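Local coordinates for protein putative D-alanine N-acetyltransferase of GNAT family (Desulfovibrio desulfuricans subsp. desulfuricans, PDB 2R7H) that is a putative GNAT-family acetyltransferase that probably transfers an acyl group, most likely acetyl from acetyl-CoA, to an amino group, at residues B[67-71]-B[82-87]; B[21-25]-B[118-122]; B[92-97]-B[126-132]. All blocks are in the same frame, centred on the assembly; numbering follows the deposited sequence.

Interaction 1: B[67-71]-B[82-87]; sequences GYHFV and YACYGP
Four backbone hydrogen bonds hold this antiparallel pair together: His-69 N to Tyr-85 O (2.7 Å), Tyr-85 N to His-69 O (2.9 Å), Val-71 N to Ala-83 O (3.1 Å) and Ala-83 N to Val-71 O (2.9 Å). His-69/Tyr-85 and Val-71/Ala-83 are thus the hydrogen-bonded pairs, with Phe-70/Cys-84 the non-hydrogen-bonded pair between them; the strand axes run at 158°. Toward Gly-67 this pairing gives way to a CA-H...O contact, Gly-86 CA to Gly-67 O at 3.4 Å, and a water bridging Gly-67 O (2.8 Å) and Pro-87 O (2.6 Å). Here Tyr-68 lines a pocket holding 2-ethoxyethanol. On the sheet face carrying His-69 and Tyr-85, the p rotamer of Tyr-85 brings its ring against His-69 CB, 3.7 Å from the centroid (CH-pi); helix 111-125 packs there. On the other, under helix 46-61, Phe-70 (m) meets Cys-84 (t), CE2 to SG 3.7 Å, and Tyr-82, CD2 to CD2 4.0 Å. In this 69-75/78-87 hairpin of the GNAT sheet, main-chain bonding sets the register, while largely apolar faces suit burial between helices.

Interaction 2: B[21-25]-B[118-122]; sequences AFRRQ and EVVHD
A salt-bridge network on the protein surface joins the short N-terminal strand 21-23, at one edge of the GNAT sheet, to helix 111-125 lying across that sheet. Segment 118-122 is regular helix, Asp-122 N bonding to Glu-118 O at 3.0 Å. Glu-118 (m, m) comes first and does two jobs. Its CG stands over the face of the Phe-22 ring, 3.9 Å from the centroid and 10° off the normal, a CH-pi contact; its OE1 takes a hydrogen bond from Arg-24 NH2 at 3.2 Å. Val-119 turns away, onto Ala-83 and Tyr-85 of the sheet. One turn on from Glu-118, His-121 approaches Arg-24 loosely, and its ND1 donates to Asp-122 OD1 at 2.8 Å. Asp-122 (m) closes the network. Arg-24, just past the extended strand, has chi1 m, chi2 p and chi3 t, which carry its guanidinium to the helix with the carboxylates at its edge. Both Asp-122 oxygens are engaged: Arg-24 NE gives 3.0 Å to OD2, and Arg-24 NH2 gives 3.0 Å to OD1.

Interaction 3: B[92-97]-B[126-132]; sequences EGTYDL and TGGRLLF
Two neighbouring parallel strands of a right-handed beta-alpha-beta unit meet here, 94-102 and 130-136, connected through helix 111-125. Their axes cross at 30°, pairing Thr-94 with Leu-130, Tyr-95 with Leu-131 and Asp-96 with Phe-132. Tyr-95, the residue most buried by the contact, bonds to the residues before and after its partner Leu-131, as in parallel pairing: Tyr-95 N donates to Leu-130 O (3.0 Å) and Tyr-95 O accepts from Phe-132 N (2.8 Å), followed by Leu-97 N to Phe-132 O (2.7 Å). With chi1 m its ring runs back past Gly-128, CE1 to CA 3.8 Å, where a side chain on Gly-128 would clash, while Tyr-95 CB rests 3.8 Å from Leu-131 CD1 on the helix 111-125 face. Gly-127, at positive phi, ends that helix in a Schellman motif. Phe-132 (m) lies on the other face, its CE2 3.4 Å from Thr-94 CG2, and its ring also meets Phe-162 of the second subunit. Arg-129 (m, t, m) curls back so that NE (3.1 Å) and NH2 (3.0 Å) both bond Glu-92 O, with a salt bridge from Arg-129 NE to Glu-92 OE2 (3.4 Å) whose hydrogen bond is weak; its NH1 reaches Ala-161 of the second subunit. Gly-93 O takes both Arg-129 N (2.8 Å) and Leu-130 N (3.1 Å). At the ring's far end Tyr-95 OH sits 2.7 Å from Thr-126 OG1.

Overall arrangement
From the N terminus, strand 21-23 enters at the sheet's edge beside strand 69-75, and interaction 2 closes the longest loop when helix 111-125 returns to it. Nested within that loop, interaction 1 closes the short 69-75/78-87 hairpin. The chain then passes to strand 94-102, where interaction 3 opens; it closes only after the helix, at strand 130-136, so interactions 2 and 3 cross while 1 and 3 follow in series. Gly-86 O and Asp-96 N, 2.9 Å apart, link hairpin and parallel pair across adjacent strands. Val-119 of the helix packs on Ala-83, Tyr-85, Leu-97 and Leu-131, bringing all three contacts together over one sheet face.

Interaction 1: B[67-71]-B[82-87]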
ATOM      1  N   GLY B  67     -10.559   0.640  -8.410  1.00 53.24           N
ATOM      2  CA  GLY B  67     -10.046   1.654  -7.487  1.00 53.07           C
ATOM      3  C   GLY B  67      -8.932   2.546  -8.026  1.00 51.86           C
ATOM      4  O   GLY B  67      -8.218   3.174  -7.239  1.00 53.25           O
ATOM      5  N   TYR B  68      -8.785   2.587  -9.348  1.00 48.61           N
ATOM      6  CA  TYR B  68      -7.780   3.398 -10.018  1.00 46.91           C
ATOM      7  C   TYR B  68      -8.540   4.384 -10.907  1.00 44.30           C
ATOM      8  O   TYR B  68      -9.298   3.986 -11.778  1.00 45.96           O
ATOM      9  CB  TYR B  68      -6.797   2.553 -10.842  1.00 48.31           C
ATOM     10  CG  TYR B  68      -6.052   1.572  -9.988  1.00 47.68           C
ATOM     11  CD1 TYR B  68      -5.199   2.042  -9.006  1.00 58.17           C
ATOM     12  CD2 TYR B  68      -6.162   0.199 -10.173  1.00 51.89           C
ATOM     13  CE1 TYR B  68      -4.507   1.198  -8.174  1.00 54.77           C
ATOM     14  CE2 TYR B  68      -5.466  -0.685  -9.331  1.00 53.42           C
ATOM     15  CZ  TYR B  68      -4.639  -0.157  -8.324  1.00 56.71           C
ATOM     16  OH  TYR B  68      -3.912  -0.950  -7.464  1.00 60.82           O
ATOM     17  N   HIS B  69      -8.308   5.666 -10.657  1.00 40.89           N
ATOM     18  CA  HIS B  69      -8.905   6.771 -11.367  1.00 39.18           C
ATOM     19  C   HIS B  69      -7.810   7.491 -12.119  1.00 35.42           C
ATOM     20  O   HIS B  69      -6.639   7.459 -11.718  1.00 35.93           O
ATOM     21  CB  HIS B  69      -9.575   7.691 -10.363  1.00 35.05           C
ATOM     22  CG  HIS B  69     -10.667   7.023  -9.607  1.00 42.15           C
ATOM     23  ND1 HIS B  69     -11.993   7.190  -9.931  1.00 45.83           N
ATOM     24  CD2 HIS B  69     -10.632   6.115  -8.603  1.00 40.95           C
ATOM     25  CE1 HIS B  69     -12.735   6.467  -9.108  1.00 49.74           C
ATOM     26  NE2 HIS B  69     -11.935   5.801  -8.296  1.00 39.92           N
ATOM     27  N   PHE B  70      -8.222   8.179 -13.177  1.00 35.70           N
ATOM     28  CA  PHE B  70      -7.331   8.875 -14.091  1.00 36.93           C
ATOM     29  C   PHE B  70      -7.831  10.236 -14.535  1.00 37.62           C
ATOM     30  O   PHE B  70      -9.038  10.436 -14.633  1.00 37.57           O
ATOM     31  CB  PHE B  70      -7.234   8.038 -15.392  1.00 37.21           C
ATOM     32  CG  PHE B  70      -6.659   6.674 -15.197  1.00 35.80           C
ATOM     33  CD1 PHE B  70      -7.468   5.596 -14.896  1.00 41.74           C
ATOM     34  CD2 PHE B  70      -5.302   6.485 -15.255  1.00 37.36           C
ATOM     35  CE1 PHE B  70      -6.932   4.331 -14.670  1.00 38.75           C
ATOM     36  CE2 PHE B  70      -4.767   5.234 -15.024  1.00 42.37           C
ATOM     37  CZ  PHE B  70      -5.590   4.158 -14.729  1.00 39.61           C
ATOM     38  N   VAL B  71      -6.888  11.159 -14.776  1.00 36.04           N
ATOM     39  CA  VAL B  71      -7.191  12.491 -15.388  1.00 34.06           C
ATOM     40  C   VAL B  71      -6.152  12.561 -16.515  1.00 33.21           C
ATOM     41  O   VAL B  71      -4.950  12.559 -16.242  1.00 31.58           O
ATOM     42  CB  VAL B  71      -7.008  13.736 -14.476  1.00 32.59           C
ATOM     43  CG1 VAL B  71      -7.323  15.002 -15.302  1.00 30.12           C
ATOM     44  CG2 VAL B  71      -7.873  13.667 -13.198  1.00 28.52           C
ATOM     45  N   TYR B  82      -0.737  12.779 -17.827  1.00 34.67           N
ATOM     46  CA  TYR B  82      -1.865  12.253 -17.068  1.00 34.12           C
ATOM     47  C   TYR B  82      -1.495  12.058 -15.611  1.00 30.38           C
ATOM     48  O   TYR B  82      -0.308  12.101 -15.243  1.00 29.60           O
ATOM     49  CB  TYR B  82      -2.372  10.913 -17.651  1.00 34.30           C
ATOM     50  CG  TYR B  82      -1.622   9.692 -17.209  1.00 35.29           C
ATOM     51  CD1 TYR B  82      -0.299   9.489 -17.565  1.00 34.52           C
ATOM     52  CD2 TYR B  82      -2.257   8.703 -16.479  1.00 39.10           C
ATOM     53  CE1 TYR B  82       0.396   8.376 -17.135  1.00 41.41           C
ATOM     54  CE2 TYR B  82      -1.577   7.589 -16.049  1.00 38.75           C
ATOM     55  CZ  TYR B  82      -0.258   7.430 -16.373  1.00 42.29           C
ATOM     56  OH  TYR B  82       0.392   6.296 -15.956  1.00 41.55           O
ATOM     57  N   ALA B  83      -2.528  11.852 -14.799  1.00 30.52           N
ATOM     58  CA  ALA B  83      -2.386  11.582 -13.361  1.00 29.68           C
ATOM     59  C   ALA B  83      -3.178  10.285 -13.100  1.00 31.09           C
ATOM     60  O   ALA B  83      -4.202  10.045 -13.746  1.00 31.02           O
ATOM     61  CB  ALA B  83      -2.936  12.669 -12.565  1.00 27.40           C
ATOM     62  N   CYS B  84      -2.676   9.461 -12.194  1.00 30.25           N
ATOM     63  CA  CYS B  84      -3.270   8.186 -11.793  1.00 31.12           C
ATOM     64  C   CYS B  84      -3.425   8.293 -10.259  1.00 28.52           C
ATOM     65  O   CYS B  84      -2.490   8.690  -9.523  1.00 29.75           O
ATOM     66  CB  CYS B  84      -2.354   7.004 -12.160  1.00 33.57           C
ATOM     67  SG  CYS B  84      -3.137   5.446 -11.660  1.00 50.39           S
ATOM     68  N   TYR B  85      -4.603   7.984  -9.754  1.00 27.85           N
ATOM     69  CA  TYR B  85      -4.841   8.094  -8.314  1.00 31.49           C
ATOM     70  C   TYR B  85      -6.001   7.205  -7.878  1.00 33.78           C
ATOM     71  O   TYR B  85      -6.674   6.626  -8.693  1.00 34.39           O
ATOM     72  CB  TYR B  85      -5.123   9.578  -7.946  1.00 32.88           C
ATOM     73  CG  TYR B  85      -6.471  10.064  -8.359  1.00 27.41           C
ATOM     74  CD1 TYR B  85      -6.731  10.491  -9.640  1.00 27.71           C
ATOM     75  CD2 TYR B  85      -7.530  10.039  -7.445  1.00 34.86           C
ATOM     76  CE1 TYR B  85      -8.000  10.891  -9.985  1.00 33.40           C
ATOM     77  CE2 TYR B  85      -8.752  10.441  -7.769  1.00 35.45           C
ATOM     78  CZ  TYR B  85      -9.003  10.859  -9.030  1.00 38.11           C
ATOM     79  OH  TYR B  85     -10.277  11.231  -9.312  1.00 41.57           O
ATOM     80  N   GLY B  86      -6.246   7.114  -6.571  1.00 34.66           N
ATOM     81  CA  GLY B  86      -7.352   6.281  -6.125  1.00 34.34           C
ATOM     82  C   GLY B  86      -7.579   6.288  -4.642  1.00 31.96           C
ATOM     83  O   GLY B  86      -6.730   6.736  -3.886  1.00 31.34           O
ATOM     84  N   PRO B  87      -8.766   5.816  -4.205  1.00 32.03           N
ATOM     85  CA  PRO B  87      -8.947   5.807  -2.750  1.00 27.91           C
ATOM     86  C   PRO B  87      -8.056   4.786  -2.052  1.00 29.30           C
ATOM     87  O   PRO B  87      -7.800   3.690  -2.564  1.00 32.29           O
ATOM     88  CB  PRO B  87     -10.402   5.421  -2.578  1.00 30.38           C
ATOM     89  CG  PRO B  87     -10.698   4.547  -3.802  1.00 27.61           C
ATOM     90  CD  PRO B  87      -9.953   5.297  -4.897  1.00 33.90           C
TER
HETATM   91  O   HOH W   1      -6.762   2.966  -4.839  1.00 50.15           O
HETATM   92  O   HOH W   2     -10.784  11.154 -11.779  1.00 52.12           O

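Interaction 2: B[21-25]-B[118-122]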
ATOM      1  N   ALA B  21      -7.225  19.668 -22.955  1.00 44.81           N
ATOM      2  CA  ALA B  21      -8.532  19.174 -22.469  1.00 42.49           C
ATOM      3  C   ALA B  21      -8.272  18.069 -21.427  1.00 39.44           C
ATOM      4  O   ALA B  21      -7.413  17.212 -21.647  1.00 37.32           O
ATOM      5  CB  ALA B  21      -9.371  18.623 -23.604  1.00 41.01           C
ATOM      6  N   PHE B  22      -9.013  18.087 -20.322  1.00 38.57           N
ATOM      7  CA  PHE B  22      -8.898  17.070 -19.262  1.00 40.41           C
ATOM      8  C   PHE B  22     -10.030  16.062 -19.429  1.00 42.72           C
ATOM      9  O   PHE B  22     -11.184  16.462 -19.565  1.00 47.89           O
ATOM     10  CB  PHE B  22      -8.876  17.697 -17.877  1.00 38.44           C
ATOM     11  CG  PHE B  22      -7.693  18.565 -17.668  1.00 33.07           C
ATOM     12  CD1 PHE B  22      -6.441  17.991 -17.496  1.00 31.49           C
ATOM     13  CD2 PHE B  22      -7.800  19.937 -17.663  1.00 38.90           C
ATOM     14  CE1 PHE B  22      -5.333  18.776 -17.312  1.00 36.12           C
ATOM     15  CE2 PHE B  22      -6.674  20.733 -17.481  1.00 42.35           C
ATOM     16  CZ  PHE B  22      -5.439  20.141 -17.309  1.00 34.97           C
ATOM     17  N   ARG B  23      -9.694  14.774 -19.467  1.00 40.75           N
ATOM     18  CA  ARG B  23     -10.677  13.701 -19.659  1.00 40.35           C
ATOM     19  C   ARG B  23     -10.502  12.659 -18.563  1.00 39.79           C
ATOM     20  O   ARG B  23      -9.380  12.307 -18.237  1.00 41.20           O
ATOM     21  CB  ARG B  23     -10.448  13.074 -21.038  1.00 40.19           C
ATOM     22  CG  ARG B  23     -11.275  11.816 -21.337  1.00 44.30           C
ATOM     23  CD  ARG B  23     -11.256  11.420 -22.807  1.00 43.04           C
ATOM     24  NE  ARG B  23      -9.913  11.357 -23.392  1.00 43.24           N
ATOM     25  CZ  ARG B  23      -9.046  10.353 -23.247  1.00 46.73           C
ATOM     26  NH1 ARG B  23      -9.324   9.311 -22.486  1.00 48.03           N
ATOM     27  NH2 ARG B  23      -7.862  10.411 -23.841  1.00 50.66           N
ATOM     28  N   ARG B  24     -11.608  12.195 -17.997  1.00 40.12           N
ATOM     29  CA  ARG B  24     -11.610  11.160 -16.966  1.00 41.21           C
ATOM     30  C   ARG B  24     -11.994   9.787 -17.486  1.00 42.81           C
ATOM     31  O   ARG B  24     -11.685   8.799 -16.837  1.00 39.46           O
ATOM     32  CB  ARG B  24     -12.552  11.473 -15.811  1.00 42.87           C
ATOM     33  CG  ARG B  24     -12.083  12.409 -14.735  1.00 43.56           C
ATOM     34  CD  ARG B  24     -11.944  13.764 -15.205  1.00 48.53           C
ATOM     35  NE  ARG B  24     -11.639  14.666 -14.105  1.00 42.30           N
ATOM     36  CZ  ARG B  24     -11.341  15.945 -14.282  1.00 45.15           C
ATOM     37  NH1 ARG B  24     -11.371  16.529 -15.489  1.00 46.44           N
ATOM     38  NH2 ARG B  24     -11.061  16.667 -13.232  1.00 36.34           N
ATOM     39  N   GLN B  25     -12.705   9.719 -18.613  1.00 44.61           N
ATOM     40  CA  GLN B  25     -13.153   8.439 -19.176  1.00 49.20           C
ATOM     41  C   GLN B  25     -11.980   7.690 -19.772  1.00 45.93           C
ATOM     42  O   GLN B  25     -11.240   8.280 -20.516  1.00 43.94           O
ATOM     43  CB  GLN B  25     -14.209   8.672 -20.278  1.00 48.90           C
ATOM     44  CG  GLN B  25     -14.901   7.377 -20.775  1.00 56.48           C
ATOM     45  CD  GLN B  25     -15.928   7.615 -21.883  1.00 57.76           C
ATOM     46  OE1 GLN B  25     -15.764   8.496 -22.743  1.00 66.80           O
ATOM     47  NE2 GLN B  25     -16.970   6.787 -21.893  1.00 72.28           N
ATOM     48  N   GLU B 118      -6.710  19.058 -10.928  1.00 26.09           N
ATOM     49  CA  GLU B 118      -7.878  18.273 -11.309  1.00 25.62           C
ATOM     50  C   GLU B 118      -8.108  17.059 -10.384  1.00 28.37           C
ATOM     51  O   GLU B 118      -9.259  16.715 -10.054  1.00 27.24           O
ATOM     52  CB  GLU B 118      -7.765  17.839 -12.778  1.00 28.40           C
ATOM     53  CG  GLU B 118      -7.723  18.986 -13.785  1.00 33.09           C
ATOM     54  CD  GLU B 118      -8.836  20.027 -13.623  1.00 38.85           C
ATOM     55  OE1 GLU B 118      -9.997  19.649 -13.468  1.00 38.03           O
ATOM     56  OE2 GLU B 118      -8.517  21.234 -13.657  1.00 43.07           O
ATOM     57  N   VAL B 119      -7.021  16.372 -10.006  1.00 26.85           N
ATOM     58  CA  VAL B 119      -7.127  15.244  -9.097  1.00 25.08           C
ATOM     59  C   VAL B 119      -7.716  15.721  -7.779  1.00 23.56           C
ATOM     60  O   VAL B 119      -8.573  15.060  -7.218  1.00 27.78           O
ATOM     61  CB  VAL B 119      -5.747  14.577  -8.849  1.00 24.70           C
ATOM     62  CG1 VAL B 119      -5.814  13.665  -7.649  1.00 26.11           C
ATOM     63  CG2 VAL B 119      -5.252  13.872 -10.184  1.00 22.14           C
ATOM     64  N   VAL B 120      -7.216  16.850  -7.274  1.00 24.66           N
ATOM     65  CA  VAL B 120      -7.693  17.436  -6.006  1.00 25.74           C
ATOM     66  C   VAL B 120      -9.179  17.806  -6.081  1.00 26.90           C
ATOM     67  O   VAL B 120      -9.900  17.570  -5.147  1.00 26.77           O
ATOM     68  CB  VAL B 120      -6.850  18.633  -5.590  1.00 26.53           C
ATOM     69  CG1 VAL B 120      -7.489  19.411  -4.459  1.00 25.61           C
ATOM     70  CG2 VAL B 120      -5.467  18.156  -5.224  1.00 27.15           C
ATOM     71  N   HIS B 121      -9.615  18.337  -7.222  1.00 31.23           N
ATOM     72  CA  HIS B 121     -11.013  18.659  -7.462  1.00 29.75           C
ATOM     73  C   HIS B 121     -11.851  17.402  -7.339  1.00 30.34           C
ATOM     74  O   HIS B 121     -12.866  17.372  -6.643  1.00 28.16           O
ATOM     75  CB  HIS B 121     -11.159  19.233  -8.871  1.00 31.75           C
ATOM     76  CG  HIS B 121     -12.559  19.259  -9.390  1.00 32.91           C
ATOM     77  ND1 HIS B 121     -13.127  18.184 -10.041  1.00 43.19           N
ATOM     78  CD2 HIS B 121     -13.495  20.240  -9.396  1.00 35.84           C
ATOM     79  CE1 HIS B 121     -14.360  18.491 -10.405  1.00 43.03           C
ATOM     80  NE2 HIS B 121     -14.603  19.737 -10.033  1.00 38.17           N
ATOM     81  N   ASP B 122     -11.410  16.348  -8.010  1.00 33.42           N
ATOM     82  CA  ASP B 122     -12.134  15.072  -8.000  1.00 31.82           C
ATOM     83  C   ASP B 122     -12.217  14.399  -6.653  1.00 31.84           C
ATOM     84  O   ASP B 122     -13.236  13.825  -6.333  1.00 31.52           O
ATOM     85  CB  ASP B 122     -11.549  14.093  -9.002  1.00 31.78           C
ATOM     86  CG  ASP B 122     -11.680  14.543 -10.412  1.00 36.78           C
ATOM     87  OD1 ASP B 122     -12.320  15.593 -10.692  1.00 35.36           O
ATOM     88  OD2 ASP B 122     -11.147  13.818 -11.266  1.00 45.30           O
TER

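Interaction 3: B[92-97]-B[126-132]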
ATOM      1  N   GLU B  92     -11.386   6.017   5.185  0.50 34.34           N
ATOM      2  CA  GLU B  92     -12.542   6.891   4.898  0.50 33.11           C
ATOM      3  C   GLU B  92     -11.975   8.222   4.476  0.50 31.87           C
ATOM      4  O   GLU B  92     -11.338   8.856   5.274  0.50 31.55           O
ATOM      5  CB  GLU B  92     -13.441   7.063   6.164  0.50 34.02           C
ATOM      6  CG  GLU B  92     -14.529   8.222   6.184  0.50 36.01           C
ATOM      7  CD  GLU B  92     -14.043   9.618   6.729  0.50 46.17           C
ATOM      8  OE1 GLU B  92     -13.823   9.800   7.981  0.50 31.40           O
ATOM      9  OE2 GLU B  92     -13.977  10.567   5.906  0.50 40.11           O
ATOM     10  N   GLY B  93     -12.138   8.618   3.219  1.00 30.25           N
ATOM     11  CA  GLY B  93     -11.659   9.929   2.781  1.00 32.17           C
ATOM     12  C   GLY B  93     -10.178  10.151   2.544  1.00 32.19           C
ATOM     13  O   GLY B  93      -9.749  11.311   2.451  1.00 29.64           O
ATOM     14  N   THR B  94      -9.389   9.077   2.467  1.00 29.64           N
ATOM     15  CA  THR B  94      -7.956   9.184   2.185  1.00 29.03           C
ATOM     16  C   THR B  94      -7.731   8.612   0.790  1.00 26.48           C
ATOM     17  O   THR B  94      -8.318   7.595   0.461  1.00 26.32           O
ATOM     18  CB  THR B  94      -7.103   8.483   3.218  1.00 33.06           C
ATOM     19  OG1 THR B  94      -7.310   9.127   4.474  1.00 25.39           O
ATOM     20  CG2 THR B  94      -5.612   8.626   2.914  1.00 33.85           C
ATOM     21  N   TYR B  95      -6.899   9.291   0.018  1.00 28.55           N
ATOM     22  CA  TYR B  95      -6.577   8.940  -1.360  1.00 25.21           C
ATOM     23  C   TYR B  95      -5.063   8.960  -1.578  1.00 24.22           C
ATOM     24  O   TYR B  95      -4.361   9.692  -0.932  1.00 27.78           O
ATOM     25  CB  TYR B  95      -7.222   9.977  -2.317  1.00 28.13           C
ATOM     26  CG  TYR B  95      -8.722   9.852  -2.392  1.00 26.11           C
ATOM     27  CD1 TYR B  95      -9.539  10.325  -1.364  1.00 29.52           C
ATOM     28  CD2 TYR B  95      -9.323   9.239  -3.468  1.00 30.19           C
ATOM     29  CE1 TYR B  95     -10.922  10.143  -1.405  1.00 31.27           C
ATOM     30  CE2 TYR B  95     -10.675   9.054  -3.519  1.00 34.26           C
ATOM     31  CZ  TYR B  95     -11.474   9.517  -2.497  1.00 37.97           C
ATOM     32  OH  TYR B  95     -12.830   9.342  -2.570  1.00 40.70           O
ATOM     33  N   ASP B  96      -4.623   8.158  -2.520  1.00 29.71           N
ATOM     34  CA  ASP B  96      -3.243   8.134  -2.932  1.00 28.77           C
ATOM     35  C   ASP B  96      -3.078   8.632  -4.360  1.00 30.41           C
ATOM     36  O   ASP B  96      -3.817   8.218  -5.234  1.00 25.59           O
ATOM     37  CB  ASP B  96      -2.673   6.744  -2.883  1.00 28.53           C
ATOM     38  CG  ASP B  96      -2.395   6.290  -1.467  1.00 30.14           C
ATOM     39  OD1 ASP B  96      -1.526   6.871  -0.792  1.00 52.36           O
ATOM     40  OD2 ASP B  96      -2.990   5.293  -1.098  1.00 39.87           O
ATOM     41  N   LEU B  97      -2.146   9.563  -4.558  1.00 25.95           N
ATOM     42  CA  LEU B  97      -1.772  10.011  -5.903  1.00 27.74           C
ATOM     43  C   LEU B  97      -0.645   9.041  -6.276  1.00 29.65           C
ATOM     44  O   LEU B  97       0.392   9.073  -5.648  1.00 29.18           O
ATOM     45  CB  LEU B  97      -1.199  11.453  -5.896  1.00 27.21           C
ATOM     46  CG  LEU B  97      -0.721  11.995  -7.275  1.00 24.72           C
ATOM     47  CD1 LEU B  97      -1.868  12.069  -8.356  1.00 25.30           C
ATOM     48  CD2 LEU B  97      -0.088  13.382  -7.040  1.00 31.99           C
ATOM     49  N   THR B 126     -15.734  13.661  -3.978  1.00 36.63           N
ATOM     50  CA  THR B 126     -16.132  12.385  -3.442  1.00 37.30           C
ATOM     51  C   THR B 126     -16.022  12.372  -1.939  1.00 39.03           C
ATOM     52  O   THR B 126     -16.153  11.323  -1.351  1.00 43.01           O
ATOM     53  CB  THR B 126     -15.302  11.259  -4.063  1.00 40.55           C
ATOM     54  OG1 THR B 126     -13.918  11.495  -3.810  1.00 44.39           O
ATOM     55  CG2 THR B 126     -15.500  11.234  -5.554  1.00 41.10           C
ATOM     56  N   GLY B 127     -15.783  13.532  -1.317  1.00 38.43           N
ATOM     57  CA  GLY B 127     -15.685  13.664   0.127  1.00 38.96           C
ATOM     58  C   GLY B 127     -14.319  13.444   0.740  1.00 38.68           C
ATOM     59  O   GLY B 127     -14.219  13.297   1.964  1.00 38.93           O
ATOM     60  N   GLY B 128     -13.260  13.474  -0.064  1.00 35.69           N
ATOM     61  CA  GLY B 128     -11.926  13.240   0.460  1.00 34.45           C
ATOM     62  C   GLY B 128     -11.396  14.343   1.353  1.00 33.56           C
ATOM     63  O   GLY B 128     -11.709  15.519   1.154  1.00 33.22           O
ATOM     64  N   ARG B 129     -10.628  13.929   2.362  1.00 31.75           N
ATOM     65  CA  ARG B 129      -9.975  14.786   3.328  1.00 32.84           C
ATOM     66  C   ARG B 129      -8.491  14.910   3.043  1.00 30.91           C
ATOM     67  O   ARG B 129      -7.936  15.979   3.239  1.00 30.43           O
ATOM     68  CB  ARG B 129     -10.082  14.155   4.735  1.00 33.38           C
ATOM     69  CG  ARG B 129     -11.497  13.818   5.188  1.00 36.40           C
ATOM     70  CD  ARG B 129     -11.565  13.010   6.498  1.00 35.40           C
ATOM     71  NE  ARG B 129     -10.865  11.727   6.391  1.00 30.63           N
ATOM     72  CZ  ARG B 129      -9.670  11.448   6.904  1.00 34.76           C
ATOM     73  NH1 ARG B 129      -8.989  12.330   7.626  1.00 28.84           N
ATOM     74  NH2 ARG B 129      -9.150  10.256   6.722  1.00 34.59           N
ATOM     75  N   LEU B 130      -7.851  13.803   2.616  1.00 30.75           N
ATOM     76  CA  LEU B 130      -6.405  13.738   2.393  1.00 26.97           C
ATOM     77  C   LEU B 130      -5.983  13.136   1.096  1.00 26.03           C
ATOM     78  O   LEU B 130      -6.625  12.242   0.625  1.00 27.27           O
ATOM     79  CB  LEU B 130      -5.786  12.856   3.480  1.00 25.80           C
ATOM     80  CG  LEU B 130      -5.904  13.369   4.925  1.00 28.83           C
ATOM     81  CD1 LEU B 130      -5.535  12.262   5.965  1.00 26.96           C
ATOM     82  CD2 LEU B 130      -5.043  14.558   4.979  1.00 25.41           C
ATOM     83  N   LEU B 131      -4.882  13.636   0.556  1.00 29.17           N
ATOM     84  CA  LEU B 131      -4.286  13.082  -0.660  1.00 28.76           C
ATOM     85  C   LEU B 131      -2.836  12.865  -0.292  1.00 28.28           C
ATOM     86  O   LEU B 131      -2.155  13.827   0.107  1.00 28.98           O
ATOM     87  CB  LEU B 131      -4.343  14.018  -1.863  1.00 27.70           C
ATOM     88  CG  LEU B 131      -3.725  13.509  -3.178  1.00 31.03           C
ATOM     89  CD1 LEU B 131      -4.397  12.235  -3.616  1.00 24.07           C
ATOM     90  CD2 LEU B 131      -3.776  14.558  -4.318  1.00 29.30           C
ATOM     91  N   PHE B 132      -2.389  11.613  -0.415  1.00 26.24           N
ATOM     92  CA  PHE B 132      -1.023  11.272  -0.132  1.00 28.74           C
ATOM     93  C   PHE B 132      -0.248  10.953  -1.407  1.00 29.43           C
ATOM     94  O   PHE B 132      -0.804  10.423  -2.328  1.00 30.38           O
ATOM     95  CB  PHE B 132      -0.926  10.070   0.822  1.00 27.43           C
ATOM     96  CG  PHE B 132      -1.307  10.388   2.226  1.00 28.33           C
ATOM     97  CD1 PHE B 132      -0.404  11.018   3.071  1.00 23.78           C
ATOM     98  CD2 PHE B 132      -2.575  10.121   2.698  1.00 27.84           C
ATOM     99  CE1 PHE B 132      -0.762  11.304   4.332  1.00 29.07           C
ATOM    100  CE2 PHE B 132      -2.937  10.428   3.929  1.00 30.46           C
ATOM    101  CZ  PHE B 132      -2.023  11.015   4.784  1.00 24.03           C
TER
HETATM  102  O   HOH W   3     -14.032  10.127   0.134  1.00 50.25           O